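Glycoside hydrolase family 81 (PDB 6FOP) probably hydrolyses beta-1,3-glucans such as laminarin as a family 81 glycoside hydrolase of the Clostridium thermocellum cellulosome. Local coordinates at residues A[19-24]-A[399-404]; A[65-70]-A[123-128]; A[160-165]-A[212-217]; A[318-323]-A[649-654]; A[532-535]-A[541-544]. One frame throughout, in Å; residues are numbered along the deposited sequence.

Contact 1 of 5, residues A[19-24]-A[399-404]; sequences KVPQAE and TLIGYP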
# COMPACT_ATOMS: atom_id res chain seq x y z
N LYS A 19 -21.47 -2.27 -14.48
CA LYS A 19 -20.71 -1.16 -14.98
C LYS A 19 -19.23 -1.49 -14.93
O LYS A 19 -18.78 -2.33 -14.15
CB LYS A 19 -21.03 0.10 -14.18
CG LYS A 19 -22.48 0.60 -14.36
CD LYS A 19 -22.70 1.15 -15.79
CE LYS A 19 -24.16 1.34 -16.16
NZ LYS A 19 -24.33 1.60 -17.63
N VAL A 20 -18.48 -0.83 -15.81
CA VAL A 20 -17.05 -1.05 -15.96
C VAL A 20 -16.37 0.29 -15.96
O VAL A 20 -17.02 1.33 -16.13
CB VAL A 20 -16.70 -1.83 -17.26
CG1 VAL A 20 -17.23 -3.24 -17.17
CG2 VAL A 20 -17.21 -1.13 -18.53
N PRO A 21 -15.04 0.29 -15.79
CA PRO A 21 -14.37 1.58 -15.92
C PRO A 21 -14.51 2.19 -17.31
O PRO A 21 -14.73 1.48 -18.29
CB PRO A 21 -12.90 1.26 -15.67
CG PRO A 21 -12.87 -0.08 -15.10
CD PRO A 21 -14.11 -0.81 -15.48
N GLN A 22 -14.35 3.51 -17.38
CA GLN A 22 -14.50 4.26 -18.62
C GLN A 22 -13.70 3.64 -19.78
O GLN A 22 -12.61 3.09 -19.61
CB GLN A 22 -14.08 5.71 -18.42
CG GLN A 22 -12.64 5.89 -18.03
CD GLN A 22 -12.27 7.31 -17.72
OE1 GLN A 22 -12.89 7.97 -16.87
NE2 GLN A 22 -11.22 7.78 -18.36
N ALA A 23 -14.27 3.78 -20.96
CA ALA A 23 -13.64 3.30 -22.19
C ALA A 23 -12.35 4.04 -22.52
O ALA A 23 -11.38 3.43 -22.97
CB ALA A 23 -14.61 3.43 -23.35
N GLU A 24 -12.33 5.35 -22.24
CA GLU A 24 -11.22 6.22 -22.63
C GLU A 24 -10.04 6.02 -21.66
O GLU A 24 -10.19 6.16 -20.45
CB GLU A 24 -11.63 7.69 -22.54
CG GLU A 24 -12.80 8.13 -23.42
CD GLU A 24 -14.21 7.65 -23.01
OE1 GLU A 24 -14.49 7.22 -21.84
OE2 GLU A 24 -15.07 7.72 -23.93
N THR A 399 -8.27 -6.08 -15.73
CA THR A 399 -8.65 -6.21 -14.32
C THR A 399 -9.77 -7.21 -14.19
O THR A 399 -10.62 -7.31 -15.09
CB THR A 399 -9.02 -4.83 -13.69
OG1 THR A 399 -9.36 -4.98 -12.30
CG2 THR A 399 -10.19 -4.19 -14.39
N LEU A 400 -9.79 -7.91 -13.06
CA LEU A 400 -10.89 -8.80 -12.69
C LEU A 400 -11.82 -8.08 -11.72
O LEU A 400 -11.36 -7.63 -10.67
CB LEU A 400 -10.31 -10.05 -12.03
CG LEU A 400 -11.12 -11.31 -12.11
CD1 LEU A 400 -11.19 -11.86 -13.55
CD2 LEU A 400 -10.57 -12.34 -11.12
N ILE A 401 -13.10 -8.01 -12.07
CA ILE A 401 -14.12 -7.31 -11.30
C ILE A 401 -15.16 -8.34 -10.89
O ILE A 401 -15.72 -9.04 -11.72
CB ILE A 401 -14.80 -6.19 -12.13
CG1 ILE A 401 -13.75 -5.18 -12.64
CG2 ILE A 401 -15.92 -5.51 -11.33
CD1 ILE A 401 -14.28 -4.27 -13.74
N GLY A 402 -15.45 -8.40 -9.60
CA GLY A 402 -16.52 -9.26 -9.12
C GLY A 402 -17.86 -8.55 -9.15
O GLY A 402 -17.95 -7.35 -8.81
N TYR A 403 -18.92 -9.29 -9.49
CA TYR A 403 -20.30 -8.75 -9.49
C TYR A 403 -21.17 -9.60 -8.57
O TYR A 403 -21.10 -10.82 -8.67
CB TYR A 403 -20.90 -8.67 -10.88
CG TYR A 403 -20.20 -7.66 -11.76
CD1 TYR A 403 -20.26 -6.28 -11.49
CD2 TYR A 403 -19.43 -8.06 -12.83
CE1 TYR A 403 -19.57 -5.36 -12.27
CE2 TYR A 403 -18.75 -7.15 -13.62
CZ TYR A 403 -18.84 -5.81 -13.34
OH TYR A 403 -18.14 -4.94 -14.17
N PRO A 404 -21.99 -8.98 -7.70
CA PRO A 404 -22.18 -7.52 -7.59
C PRO A 404 -21.01 -6.77 -6.97
O PRO A 404 -20.29 -7.30 -6.11
CB PRO A 404 -23.43 -7.37 -6.70
CG PRO A 404 -23.88 -8.74 -6.38
CD PRO A 404 -22.90 -9.75 -6.82
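The polar part of this contact is a single hydrogen bond from the hydroxyl of Y403 to the backbone carbonyl of K19. Y403 OH lies 2.7 Å from K19 O. The hydroxyl does not sit on a lone pair of the carbonyl. It lies above the carbonyl plane, 42° out of it, and the C=O...donor angle is 138°. The K19 oxygen lies at the edge of the Y403 ring, near its plane. The torsion of Y403 explains its reach. CG is anti to the carbonyl carbon (chi1 -67°), and the phenol extends from the strand toward the loop. The K19 side chain points away from the strand, and only its carbonyl makes the polar link.

V20 adds a van der Waals contact of a methyl with the hydroxyl. Its CG1 passes the end of the phenol, 3.6 Å from Y403 OH, and the two side chains cross obliquely. The one apolar pair is P21 with I401. They meet tip to tip, with P21 CD 3.9 Å from I401 CD1. P21, I401 and Y403 are all buried.

Residues 19-24 have no regular structure and follow strand 8-11. Residues 399-403 pair with strand 390-394 in a two-stranded antiparallel sheet of the C-terminal family region. Y392 and D394 of the partner strand also touch V20. Further along the loop, Q22 O accepts a bond from W397 NE1 and A23 O one from N396 ND2. The N-terminal loop is thus laid along the hairpin formed by strands 390-394 and 399-403.

Contact 2 of 5, residues A[65-70]-A[123-128]; sequences EGIEVG and IKATLM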
# COMPACT_ATOMS: atom_id res chain seq x y z
N GLU A 65 -1.70 24.17 -20.88
CA GLU A 65 -0.44 24.90 -21.13
C GLU A 65 0.80 24.00 -21.00
O GLU A 65 1.82 24.23 -21.64
CB GLU A 65 -0.30 26.07 -20.12
CG GLU A 65 0.99 26.88 -20.26
CD GLU A 65 1.17 27.94 -19.21
OE1 GLU A 65 0.32 28.07 -18.29
OE2 GLU A 65 2.19 28.66 -19.29
N GLY A 66 0.74 22.99 -20.14
CA GLY A 66 1.94 22.20 -19.86
C GLY A 66 1.86 21.51 -18.51
O GLY A 66 0.78 21.06 -18.09
N ILE A 67 3.01 21.47 -17.82
CA ILE A 67 3.14 20.71 -16.57
C ILE A 67 3.46 21.64 -15.41
O ILE A 67 4.56 22.24 -15.35
CB ILE A 67 4.26 19.63 -16.66
CG1 ILE A 67 4.15 18.76 -17.93
CG2 ILE A 67 4.19 18.76 -15.41
CD1 ILE A 67 5.01 19.20 -19.09
N GLU A 68 2.52 21.79 -14.48
CA GLU A 68 2.79 22.54 -13.26
C GLU A 68 3.78 21.75 -12.43
O GLU A 68 3.64 20.53 -12.33
CB GLU A 68 1.55 22.78 -12.41
CG GLU A 68 0.46 23.56 -13.11
CD GLU A 68 -0.65 24.02 -12.18
OE1 GLU A 68 -0.81 23.43 -11.09
OE2 GLU A 68 -1.40 24.95 -12.56
N VAL A 69 4.71 22.44 -11.82
CA VAL A 69 5.72 21.91 -10.91
C VAL A 69 5.65 22.69 -9.61
O VAL A 69 5.59 23.94 -9.62
CB VAL A 69 7.13 22.03 -11.49
CG1 VAL A 69 8.18 21.53 -10.51
CG2 VAL A 69 7.25 21.32 -12.83
N GLY A 70 5.69 21.99 -8.48
CA GLY A 70 5.76 22.68 -7.20
C GLY A 70 6.34 21.84 -6.08
O GLY A 70 6.44 20.61 -6.19
N ILE A 123 5.93 17.79 -25.38
CA ILE A 123 6.75 17.69 -24.20
C ILE A 123 6.55 16.25 -23.67
O ILE A 123 5.41 15.81 -23.48
CB ILE A 123 6.32 18.66 -23.08
CG1 ILE A 123 6.25 20.09 -23.61
CG2 ILE A 123 7.29 18.57 -21.90
CD1 ILE A 123 5.64 21.06 -22.64
N LYS A 124 7.66 15.57 -23.37
CA LYS A 124 7.63 14.28 -22.67
C LYS A 124 8.25 14.52 -21.33
O LYS A 124 9.38 14.96 -21.23
CB LYS A 124 8.39 13.21 -23.43
CG LYS A 124 8.23 11.82 -22.79
CD LYS A 124 8.82 10.76 -23.71
CE LYS A 124 8.66 9.35 -23.20
NZ LYS A 124 9.11 8.41 -24.27
N ALA A 125 7.47 14.27 -20.28
CA ALA A 125 7.88 14.51 -18.90
C ALA A 125 8.05 13.20 -18.14
O ALA A 125 7.18 12.32 -18.23
CB ALA A 125 6.85 15.37 -18.21
N THR A 126 9.17 13.08 -17.43
CA THR A 126 9.39 11.98 -16.49
C THR A 126 9.28 12.55 -15.08
O THR A 126 10.06 13.43 -14.69
CB THR A 126 10.77 11.34 -16.67
OG1 THR A 126 10.87 10.84 -18.01
CG2 THR A 126 11.02 10.19 -15.70
N LEU A 127 8.30 12.02 -14.35
CA LEU A 127 7.98 12.38 -12.96
C LEU A 127 8.33 11.17 -12.09
O LEU A 127 8.00 10.03 -12.46
CB LEU A 127 6.52 12.72 -12.81
CG LEU A 127 5.93 13.61 -13.90
CD1 LEU A 127 4.45 13.84 -13.62
CD2 LEU A 127 6.69 14.92 -14.08
N MET A 128 9.05 11.41 -10.99
CA MET A 128 9.56 10.30 -10.19
C MET A 128 9.35 10.52 -8.71
O MET A 128 9.71 11.57 -8.15
CB MET A 128 11.04 10.09 -10.50
CG MET A 128 11.73 9.05 -9.63
SD MET A 128 13.33 8.76 -10.34
CE MET A 128 14.16 7.96 -9.01
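I67 and I123 meet tip to tip, and this is the tightly packed part of the contact. The end methyl CD1 of I67 lies 3.7 Å from I123 CG2 and 4.1 Å from I123 CD1. It therefore touches both branches of the other isoleucine. In I67, chi1 is -49° with CG1 anti to the carbonyl carbon, while chi2 is 96°, well away from a staggered value. This suggests some strain about the CB-CG1 bond.

Packing relaxes along strand 121-128, where A125 CB is 4.3 Å from I67 CD1. The other side of the same strand is more open. K124 points away from strand 66-70 and is partly exposed, with NZ in a salt bridge to D105. T126 is also partly exposed, and its OG1 bonds to D113.

The touching residues are all buried and purely apolar. Strand 66-70 sits between strands 59-63 and 89-93 in one antiparallel sheet. Strand 121-128 sits between 111-118 and 133-139 in another. The contact joins the two sheets face to face, as in a beta-sandwich, and F136 of strand 133-139 packs on I67, I123 and A125.

Contact 3 of 5, residues A[160-165]-A[212-217]; sequences SQCLGV and STLTYY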
# COMPACT_ATOMS: atom_id res chain seq x y z
N SER A 160 24.37 31.30 -19.29
CA SER A 160 24.80 30.16 -18.47
C SER A 160 23.99 28.92 -18.80
O SER A 160 22.87 28.99 -19.31
CB SER A 160 24.69 30.47 -16.99
OG SER A 160 23.38 30.81 -16.66
N GLN A 161 24.59 27.78 -18.52
CA GLN A 161 23.96 26.49 -18.81
C GLN A 161 22.77 26.16 -17.90
O GLN A 161 21.81 25.49 -18.31
CB GLN A 161 25.02 25.41 -18.69
CG GLN A 161 24.48 24.09 -19.03
CD GLN A 161 25.46 23.00 -19.15
OE1 GLN A 161 26.65 23.13 -18.85
NE2 GLN A 161 24.96 21.87 -19.57
N CYS A 162 22.85 26.65 -16.67
CA CYS A 162 21.81 26.47 -15.69
C CYS A 162 21.50 27.77 -15.01
O CYS A 162 22.33 28.69 -15.02
CB CYS A 162 22.15 25.35 -14.71
SG CYS A 162 23.20 25.75 -13.32
N LEU A 163 20.30 27.82 -14.43
CA LEU A 163 19.90 28.93 -13.58
C LEU A 163 19.53 28.39 -12.23
O LEU A 163 18.96 27.29 -12.14
CB LEU A 163 18.69 29.69 -14.14
CG LEU A 163 18.82 30.27 -15.55
CD1 LEU A 163 17.50 30.90 -15.97
CD2 LEU A 163 19.95 31.30 -15.65
N GLY A 164 19.88 29.13 -11.20
CA GLY A 164 19.36 28.90 -9.86
C GLY A 164 18.32 29.95 -9.57
O GLY A 164 18.62 31.15 -9.67
N VAL A 165 17.09 29.52 -9.28
CA VAL A 165 15.99 30.43 -9.07
C VAL A 165 15.29 30.15 -7.75
O VAL A 165 15.37 29.04 -7.20
CB VAL A 165 14.97 30.41 -10.24
CG1 VAL A 165 15.70 30.74 -11.55
CG2 VAL A 165 14.24 29.08 -10.36
N SER A 212 27.34 26.08 -4.25
CA SER A 212 27.89 24.75 -4.02
C SER A 212 26.82 23.63 -4.20
O SER A 212 27.05 22.64 -4.88
CB SER A 212 28.52 24.66 -2.63
OG SER A 212 28.99 23.33 -2.43
N THR A 213 25.64 23.85 -3.62
CA THR A 213 24.55 22.92 -3.78
C THR A 213 24.08 22.84 -5.22
O THR A 213 23.91 21.73 -5.75
CB THR A 213 23.41 23.27 -2.82
OG1 THR A 213 23.90 23.11 -1.48
CG2 THR A 213 22.18 22.38 -3.05
N LEU A 214 23.93 23.98 -5.86
CA LEU A 214 23.49 24.00 -7.26
C LEU A 214 24.48 23.24 -8.14
O LEU A 214 24.06 22.50 -9.03
CB LEU A 214 23.34 25.43 -7.73
CG LEU A 214 22.91 25.64 -9.17
CD1 LEU A 214 21.52 25.06 -9.43
CD2 LEU A 214 22.93 27.13 -9.49
N THR A 215 25.77 23.39 -7.87
CA THR A 215 26.80 22.70 -8.65
C THR A 215 26.64 21.18 -8.51
O THR A 215 26.77 20.45 -9.48
CB THR A 215 28.21 23.13 -8.17
OG1 THR A 215 28.34 24.55 -8.33
CG2 THR A 215 29.28 22.45 -8.95
N TYR A 216 26.37 20.71 -7.29
CA TYR A 216 26.20 19.27 -7.06
C TYR A 216 24.97 18.75 -7.79
O TYR A 216 25.03 17.71 -8.47
CB TYR A 216 26.07 19.01 -5.57
CG TYR A 216 26.00 17.52 -5.27
CD1 TYR A 216 27.16 16.75 -5.23
CD2 TYR A 216 24.78 16.88 -5.06
CE1 TYR A 216 27.12 15.39 -4.99
CE2 TYR A 216 24.73 15.51 -4.80
CZ TYR A 216 25.89 14.78 -4.75
OH TYR A 216 25.81 13.43 -4.51
N TYR A 217 23.86 19.46 -7.71
CA TYR A 217 22.64 19.05 -8.43
C TYR A 217 22.84 19.11 -9.95
O TYR A 217 22.38 18.24 -10.66
CB TYR A 217 21.43 19.82 -7.96
CG TYR A 217 20.85 19.28 -6.65
CD1 TYR A 217 21.54 19.40 -5.45
CD2 TYR A 217 19.61 18.65 -6.63
CE1 TYR A 217 21.01 18.92 -4.27
CE2 TYR A 217 19.07 18.17 -5.46
CZ TYR A 217 19.78 18.30 -4.29
OH TYR A 217 19.25 17.83 -3.11
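L214 reaches C162 and G164 through an extended first torsion: chi1 is 180°, with CG beside the carbonyl carbon. The second torsion then splits the two methyls. CD2 heads for the strand backbone and CD1 lies nearer the L163 carbonyl. C162 answers with chi1 83°, which puts SG between its own backbone N and carbonyl carbon, the crowded position.

The sulfur rests beside the leucine branch point. C162 SG is 4.1 Å from L214 CD2 and 4.2 Å from L214 CG. The same methyl, L214 CD2, also lies over the main chain of the next-but-one residue, 4.0 Å from both G164 CA and G164 N. G164 has no side chain in the way, so the leucine can settle against the backbone itself. L214 CD1 is 4.3 Å from L163 O, while the L163 side chain points away from the helix. All four residues are buried, and the contact is van der Waals packing.

L214 alone carries the helix side of this contact. Y155 of strand 152-155 and F175 of strand 170-175 touch both C162 and L214, and L206 of strand 200-206 also packs on L214. The strand 162-165 and helix 212-217 axes approach to 9.8 Å, with 133° between their N-to-C directions. This is the geometry of a helix laid obliquely across one face of an antiparallel sheet, here the sheet of the N-terminal half that also holds strand 200-206.

Contact 4 of 5, residues A[318-323]-A[649-654]; sequences EALNRY and TYHWIC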
# COMPACT_ATOMS: atom_id res chain seq x y z
N GLU A 318 -17.17 -23.66 27.59
CA GLU A 318 -18.56 -23.94 27.23
C GLU A 318 -19.22 -22.70 26.64
O GLU A 318 -20.03 -22.79 25.71
CB GLU A 318 -19.34 -24.47 28.45
CG GLU A 318 -18.80 -25.84 28.88
CD GLU A 318 -19.72 -26.62 29.79
OE1 GLU A 318 -20.92 -26.69 29.49
OE2 GLU A 318 -19.21 -27.21 30.77
N ALA A 319 -18.88 -21.53 27.19
CA ALA A 319 -19.39 -20.27 26.62
C ALA A 319 -18.82 -20.03 25.22
O ALA A 319 -19.56 -19.69 24.29
CB ALA A 319 -19.07 -19.09 27.51
N LEU A 320 -17.52 -20.28 25.06
CA LEU A 320 -16.90 -20.12 23.73
C LEU A 320 -17.57 -21.02 22.70
O LEU A 320 -17.84 -20.62 21.57
CB LEU A 320 -15.40 -20.37 23.83
CG LEU A 320 -14.60 -20.10 22.57
CD1 LEU A 320 -14.59 -18.62 22.30
CD2 LEU A 320 -13.17 -20.57 22.67
N ASN A 321 -17.86 -22.26 23.12
CA ASN A 321 -18.53 -23.21 22.25
C ASN A 321 -19.92 -22.71 21.89
O ASN A 321 -20.37 -22.87 20.75
CB ASN A 321 -18.59 -24.59 22.90
CG ASN A 321 -19.13 -25.64 21.96
OD1 ASN A 321 -18.54 -25.92 20.94
ND2 ASN A 321 -20.27 -26.21 22.30
N ARG A 322 -20.62 -22.16 22.88
CA ARG A 322 -21.93 -21.59 22.57
C ARG A 322 -21.83 -20.43 21.57
O ARG A 322 -22.67 -20.33 20.65
CB ARG A 322 -22.64 -21.13 23.85
CG ARG A 322 -23.94 -20.38 23.58
CD ARG A 322 -24.76 -20.20 24.84
NE ARG A 322 -24.00 -19.60 25.94
CZ ARG A 322 -23.75 -18.30 26.08
NH1 ARG A 322 -24.21 -17.42 25.18
NH2 ARG A 322 -23.04 -17.89 27.12
N TYR A 323 -20.83 -19.58 21.73
CA TYR A 323 -20.63 -18.52 20.75
C TYR A 323 -20.41 -19.06 19.34
O TYR A 323 -20.92 -18.51 18.37
CB TYR A 323 -19.48 -17.57 21.15
CG TYR A 323 -19.55 -16.99 22.54
CD1 TYR A 323 -20.74 -16.84 23.22
CD2 TYR A 323 -18.39 -16.62 23.21
CE1 TYR A 323 -20.78 -16.33 24.51
CE2 TYR A 323 -18.40 -16.12 24.49
CZ TYR A 323 -19.60 -16.02 25.17
OH TYR A 323 -19.60 -15.52 26.45
N THR A 649 -13.61 -12.74 18.93
CA THR A 649 -13.22 -11.63 19.82
C THR A 649 -12.79 -12.15 21.18
O THR A 649 -11.72 -11.79 21.69
CB THR A 649 -14.37 -10.63 19.96
OG1 THR A 649 -14.60 -10.00 18.69
CG2 THR A 649 -14.11 -9.59 21.03
N TYR A 650 -13.61 -13.03 21.75
CA TYR A 650 -13.30 -13.49 23.07
C TYR A 650 -12.13 -14.47 23.11
O TYR A 650 -11.33 -14.44 24.04
CB TYR A 650 -14.53 -14.07 23.72
CG TYR A 650 -14.46 -14.12 25.20
CD1 TYR A 650 -14.17 -12.98 25.95
CD2 TYR A 650 -14.70 -15.31 25.88
CE1 TYR A 650 -14.14 -13.02 27.33
CE2 TYR A 650 -14.70 -15.36 27.27
CZ TYR A 650 -14.39 -14.22 27.99
OH TYR A 650 -14.36 -14.21 29.35
N HIS A 651 -11.97 -15.27 22.04
CA HIS A 651 -10.81 -16.16 21.88
C HIS A 651 -9.51 -15.35 21.78
O HIS A 651 -8.51 -15.71 22.39
CB HIS A 651 -11.06 -17.01 20.65
CG HIS A 651 -9.99 -18.00 20.33
ND1 HIS A 651 -8.96 -17.72 19.45
CD2 HIS A 651 -9.88 -19.32 20.63
CE1 HIS A 651 -8.25 -18.81 19.26
NE2 HIS A 651 -8.79 -19.80 19.95
N TRP A 652 -9.56 -14.23 21.05
CA TRP A 652 -8.40 -13.36 20.90
C TRP A 652 -7.99 -12.79 22.26
O TRP A 652 -6.83 -12.91 22.71
CB TRP A 652 -8.75 -12.23 19.94
CG TRP A 652 -7.73 -11.14 19.82
CD1 TRP A 652 -7.65 -10.00 20.56
CD2 TRP A 652 -6.69 -11.05 18.85
NE1 TRP A 652 -6.62 -9.22 20.14
CE2 TRP A 652 -6.00 -9.84 19.09
CE3 TRP A 652 -6.24 -11.89 17.82
CZ2 TRP A 652 -4.92 -9.43 18.32
CZ3 TRP A 652 -5.17 -11.47 17.05
CH2 TRP A 652 -4.51 -10.27 17.32
N ILE A 653 -8.95 -12.16 22.93
CA ILE A 653 -8.65 -11.48 24.18
C ILE A 653 -8.14 -12.47 25.24
O ILE A 653 -7.13 -12.21 25.91
CB ILE A 653 -9.90 -10.74 24.70
CG1 ILE A 653 -10.25 -9.57 23.78
CG2 ILE A 653 -9.66 -10.24 26.11
CD1 ILE A 653 -11.61 -8.96 24.06
N CYS A 654 -8.82 -13.61 25.35
CA CYS A 654 -8.47 -14.58 26.41
C CYS A 654 -7.16 -15.31 26.10
O CYS A 654 -6.44 -15.70 27.02
CB CYS A 654 -9.58 -15.59 26.61
SG CYS A 654 -11.07 -14.87 27.34
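L320 and Y323 of helix 317-329 pack on Y650 and H651 of helix 646-659. Both helices belong to the C-terminal region of the six-hairpin glycosidase clan, whose catalytic domains are built as (alpha/alpha)6 barrels.

Y323 has a first torsion of -52°, with CG beside the backbone N. The ring folds back over its own helix, with A319 O 3.1 Å above the Y323 ring plane, over the centre. Its hydroxyl bonds to E636. Y650 swings out with chi1 -159°, and one face of its ring is covered by C654 SG from the next turn. Y650 also stacks with W634, a residue of a nearby magnesium site. In the conformer given here, Y650 CD2 sits at the edge of the Y323 ring, near its plane, 4.0 Å from Y323 CE2. Y650 was deposited in two conformers, so this detail is less certain.

L320 has the other kind of first torsion. Its CG is anti to the backbone N (chi1 -173°), which carries the branch out toward the second helix. H651 is likewise extended, and its NE2 hydrogen-bonds to Q358 OE1 outside the contact. I355 touches both L320 and H651, so helix 339-359 covers this pair. The two side chains cross at a slant. L320 CD2 comes to the edge of the imidazole, near the ring plane, 4.1 Å from H651 CD2.

Contact 5 of 5, residues A[532-535]-A[541-544]; sequences CNYW and DIFS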
# COMPACT_ATOMS: atom_id res chain seq x y z
N CYS A 532 3.32 1.94 10.63
CA CYS A 532 3.90 2.40 11.87
C CYS A 532 4.38 3.86 11.82
O CYS A 532 4.48 4.51 12.86
CB CYS A 532 5.00 1.46 12.31
SG CYS A 532 4.41 -0.15 12.82
N ASN A 533 4.67 4.35 10.62
CA ASN A 533 5.00 5.75 10.42
C ASN A 533 3.82 6.66 10.09
O ASN A 533 3.57 7.62 10.84
CB ASN A 533 6.07 5.85 9.31
CG ASN A 533 7.41 5.39 9.81
OD1 ASN A 533 8.11 6.12 10.52
ND2 ASN A 533 7.80 4.19 9.45
N TYR A 534 3.12 6.38 9.00
CA TYR A 534 2.20 7.38 8.41
C TYR A 534 0.80 7.32 9.00
O TYR A 534 0.06 8.28 8.89
CB TYR A 534 2.21 7.30 6.87
CG TYR A 534 3.63 7.23 6.34
CD1 TYR A 534 4.57 8.22 6.64
CD2 TYR A 534 4.05 6.14 5.61
CE1 TYR A 534 5.88 8.11 6.24
CE2 TYR A 534 5.36 6.00 5.21
CZ TYR A 534 6.29 6.99 5.52
OH TYR A 534 7.61 6.85 5.12
N TRP A 535 0.43 6.19 9.59
CA TRP A 535 -0.85 6.07 10.31
C TRP A 535 -0.73 6.22 11.82
O TRP A 535 -1.50 6.95 12.45
CB TRP A 535 -1.54 4.73 9.96
CG TRP A 535 -2.30 4.71 8.65
CD1 TRP A 535 -3.60 4.88 8.49
CD2 TRP A 535 -1.75 4.55 7.30
NE1 TRP A 535 -3.97 4.79 7.17
CE2 TRP A 535 -2.84 4.58 6.41
CE3 TRP A 535 -0.47 4.33 6.78
CZ2 TRP A 535 -2.69 4.41 5.03
CZ3 TRP A 535 -0.32 4.18 5.41
CH2 TRP A 535 -1.43 4.25 4.55
N ASP A 541 7.88 11.41 15.09
CA ASP A 541 8.62 12.37 14.27
C ASP A 541 8.07 12.60 12.87
O ASP A 541 8.68 13.31 12.09
CB ASP A 541 10.11 12.00 14.21
CG ASP A 541 10.38 10.67 13.56
OD1 ASP A 541 9.44 10.01 13.09
OD2 ASP A 541 11.57 10.27 13.56
N ILE A 542 6.91 12.04 12.55
CA ILE A 542 6.26 12.23 11.27
C ILE A 542 5.24 13.37 11.33
O ILE A 542 5.28 14.28 10.52
CB ILE A 542 5.58 10.93 10.76
CG1 ILE A 542 6.58 9.76 10.72
CG2 ILE A 542 4.91 11.18 9.41
CD1 ILE A 542 7.70 9.91 9.73
N PHE A 543 4.31 13.30 12.29
CA PHE A 543 3.20 14.23 12.34
C PHE A 543 3.66 15.60 12.82
O PHE A 543 4.51 15.70 13.70
CB PHE A 543 2.06 13.73 13.22
CG PHE A 543 1.42 12.43 12.78
CD1 PHE A 543 1.59 11.91 11.49
CD2 PHE A 543 0.63 11.73 13.66
CE1 PHE A 543 0.99 10.72 11.11
CE2 PHE A 543 0.01 10.55 13.28
CZ PHE A 543 0.22 10.03 12.01
N SER A 544 3.10 16.63 12.21
CA SER A 544 3.36 18.01 12.63
C SER A 544 2.92 18.25 14.07
O SER A 544 1.89 17.72 14.49
CB SER A 544 2.55 18.98 11.76
OG SER A 544 2.71 20.32 12.23
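The chain turns after helix 514-534 and comes back beside residues 532-535, with N533 CA and I542 CA 6.7 Å apart. I542 and F543 carry the contact from the returning side.

I542 points toward residues 532-535, its chi1 of -54° placing CG2 anti to the backbone N. I542 CG1 lies 3.7 Å from the N533 carbonyl O, and I542 CD1 3.9 Å from the amide oxygen OD1 of N533. These two side chains cross at about a right angle. That amide has its polar partners elsewhere, with OD1 bonded to R269 and ND2 to E529 O. The other branch, I542 CG2, meets the edge of the Y534 ring, 4.1 Å from Y534 CD1. The tyrosine hydroxyl bonds to H266.

F543 presents a ring edge to the carbonyls of Y534 and W535. F543 CE1 is 3.4 Å from Y534 O and F543 CZ is 3.6 Å from W535 O, both oxygens in the ring plane. The partly positive ring hydrogens probably suit these two carbonyls, although neither contact is a conventional hydrogen bond.

This is a local chain return in the C-terminal family region. D537, in the turn, accepts hydrogen bonds from I542 N (OD1) and F543 N (OD2), which hold the returning chain. P265 of helix 265-268 packs on Y534 and I542. Y560 of strand 559-561 meets the F543 ring, and W535 lies edge-to-face with H476 of strand 476-477.

From the N terminus, contact 1 closes the longest loop, bringing residues 19-24 to strand 399-403 of the C-terminal family region. Contacts 2 and 3 fall within that loop, one after the other. Contact 2 joins the two large antiparallel sheets, and contact 3 lays helix 211-220 on the second of them; their centres are about 20 Å apart. Contact 4 opens at 318-323, before contact 1 has closed, and ends at 649-654, so the two cross along the chain. It ties helix 317-329 to helix 646-659. Contact 5 is a short local return within the span of contact 4. Contacts 3 and 4 lie farthest apart, about 66 Å between centres.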